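Local coordinates for FAD:protein FMN transferase (Vibrio cholerae, PDB 6NXI) that probably transfers the FMN moiety of FAD, with magnesium as cofactor, onto a threonine hydroxyl of a target flavoprotein, at residues Ile21-Ile24 / Gly28-Asp31. Sequence-based numbering, arbitrary orientation.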
ATOM      1  N   ILE A  21      15.442   3.131   6.829  1.00 21.11           N
ATOM      2  CA  ILE A  21      16.252   3.083   5.602  1.00 22.68           C
ATOM      3  C   ILE A  21      17.615   2.536   6.017  1.00 21.17           C
ATOM      4  O   ILE A  21      18.205   3.074   6.958  1.00 22.60           O
ATOM      5  CB  ILE A  21      16.287   4.451   4.940  1.00 25.13           C
ATOM      6  CG1 ILE A  21      14.860   4.805   4.491  1.00 26.48           C
ATOM      7  CG2 ILE A  21      17.322   4.465   3.806  1.00 24.59           C
ATOM      8  CD1 ILE A  21      14.636   6.239   4.307  1.00 30.55           C
ATOM      9  N   LYS A  22      18.089   1.516   5.343  1.00 22.04           N
ATOM     10  CA  LYS A  22      19.448   0.972   5.549  1.00 21.94           C
ATOM     11  C   LYS A  22      20.199   1.071   4.236  1.00 22.10           C
ATOM     12  O   LYS A  22      19.631   0.755   3.176  1.00 21.12           O
ATOM     13  CB  LYS A  22      19.439  -0.475   6.047  1.00 22.73           C
ATOM     14  CG  LYS A  22      18.853  -0.619   7.433  1.00 23.32           C
ATOM     15  CD  LYS A  22      18.794  -2.101   7.876  1.00 25.54           C
ATOM     16  CE  LYS A  22      18.304  -2.237   9.306  1.00 26.17           C
ATOM     17  NZ  LYS A  22      18.402  -3.612   9.850  1.00 27.51           N
ATOM     18  N   TYR A  23      21.431   1.540   4.291  1.00 20.88           N
ATOM     19  CA  TYR A  23      22.229   1.608   3.049  1.00 21.45           C
ATOM     20  C   TYR A  23      23.676   1.310   3.407  1.00 22.69           C
ATOM     21  O   TYR A  23      24.095   1.429   4.573  1.00 23.09           O
ATOM     22  CB  TYR A  23      22.020   2.935   2.306  1.00 21.98           C
ATOM     23  CG  TYR A  23      22.592   4.121   3.028  1.00 21.97           C
ATOM     24  CD1 TYR A  23      21.811   4.874   3.877  1.00 23.19           C
ATOM     25  CD2 TYR A  23      23.907   4.522   2.838  1.00 22.62           C
ATOM     26  CE1 TYR A  23      22.318   5.958   4.568  1.00 24.80           C
ATOM     27  CE2 TYR A  23      24.417   5.615   3.507  1.00 23.59           C
ATOM     28  CZ  TYR A  23      23.621   6.340   4.375  1.00 24.24           C
ATOM     29  OH  TYR A  23      24.104   7.425   5.062  1.00 27.10           O
ATOM     30  N   ILE A  24      24.444   0.989   2.367  1.00 23.08           N
ATOM     31  CA  ILE A  24      25.869   0.644   2.535  1.00 24.18           C
ATOM     32  C   ILE A  24      26.695   1.862   2.135  1.00 25.23           C
ATOM     33  O   ILE A  24      26.546   2.340   1.028  1.00 24.36           O
ATOM     34  CB  ILE A  24      26.280  -0.628   1.787  1.00 24.89           C
ATOM     35  CG1 ILE A  24      25.365  -1.810   2.155  1.00 24.04           C
ATOM     36  CG2 ILE A  24      27.738  -0.935   2.117  1.00 26.47           C
ATOM     37  CD1 ILE A  24      25.248  -2.075   3.653  1.00 24.55           C
ATOM     38  N   GLY A  28      32.476   8.759  -1.581  1.00 38.43           N
ATOM     39  CA  GLY A  28      31.997   9.916  -2.367  1.00 38.32           C
ATOM     40  C   GLY A  28      30.514  10.210  -2.199  1.00 38.59           C
ATOM     41  O   GLY A  28      29.992  11.069  -2.919  1.00 40.34           O
ATOM     42  N   ILE A  29      29.803   9.525  -1.316  1.00 35.75           N
ATOM     43  CA  ILE A  29      28.355   9.842  -1.138  1.00 34.72           C
ATOM     44  C   ILE A  29      28.174  10.849  -0.000  1.00 32.68           C
ATOM     45  O   ILE A  29      29.048  10.959   0.875  1.00 34.87           O
ATOM     46  CB  ILE A  29      27.524   8.570  -0.942  1.00 32.85           C
ATOM     47  CG1 ILE A  29      27.799   7.896   0.398  1.00 33.54           C
ATOM     48  CG2 ILE A  29      27.705   7.605  -2.097  1.00 32.80           C
ATOM     49  CD1 ILE A  29      26.794   6.797   0.690  1.00 33.20           C
ATOM     50  N   ALA A  30      27.053  11.565  -0.025  1.00 31.57           N
ATOM     51  CA  ALA A  30      26.632  12.488   1.038  1.00 31.05           C
ATOM     52  C   ALA A  30      26.671  11.780   2.401  1.00 31.31           C
ATOM     53  O   ALA A  30      26.415  10.543   2.486  1.00 29.63           O
ATOM     54  CB  ALA A  30      25.272  13.032   0.722  1.00 32.78           C
ATOM     55  N   ASP A  31      26.931  12.568   3.429  1.00 31.86           N
ATOM     56  CA  ASP A  31      26.836  12.151   4.844  1.00 33.54           C
ATOM     57  C   ASP A  31      25.367  11.821   5.154  1.00 29.80           C
ATOM     58  O   ASP A  31      24.446  12.362   4.493  1.00 26.83           O
ATOM     59  CB  ASP A  31      27.360  13.256   5.754  1.00 37.10           C
ATOM     60  CG  ASP A  31      26.577  14.543   5.544  1.00 41.81           C
ATOM     61  OD1 ASP A  31      25.826  14.905   6.448  1.00 45.84           O
ATOM     62  OD2 ASP A  31      26.712  15.168   4.445  1.00 48.62           O
TER
HETATM   63  O   HOH W   1      26.321   8.445   4.244  1.00 28.95           O
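Tyr-23 and Ile-29 both send their side chains from the backbone toward the other segment, and a chi1 of 69° in each sets CG of Tyr-23 and CG1 of Ile-29 between the backbone N and the carbonyl carbon. From there the two groups reach across and slide past each other in opposite directions. The delta methyl of Ile-29, carried outward by an extended chi2 of 169°, approaches the tyrosine ring obliquely, with CD1 of Ile-29 3.9 Å from CE2 of Tyr-23. A branched aliphatic chain suits this place, because it supplies apolar surface to the ring and also to Ile-174. Tyrosine adds a polar end to its buried ring. The OH of Tyr-23 donates a hydrogen bond to a water O at 2.6 Å, which lies in the ring plane at its edge, and the same water donates to the backbone O of Ala-30 at 2.7 Å, bridging strand and loop. This is a strand-to-helix connection: strand 17-24, hydrogen-bonded in the antiparallel sheet between strands 7-14 and 177-181, ends here, and the chain loops over to helix 32-50, whose Ser-32 and Leu-35 also touch Tyr-23. Asp-31 is the N-cap of that helix: its short side chain can bend forward over the helix start to cap a backbone N there, and OD2 is also hydrogen-bonded to OG1 of Thr-34.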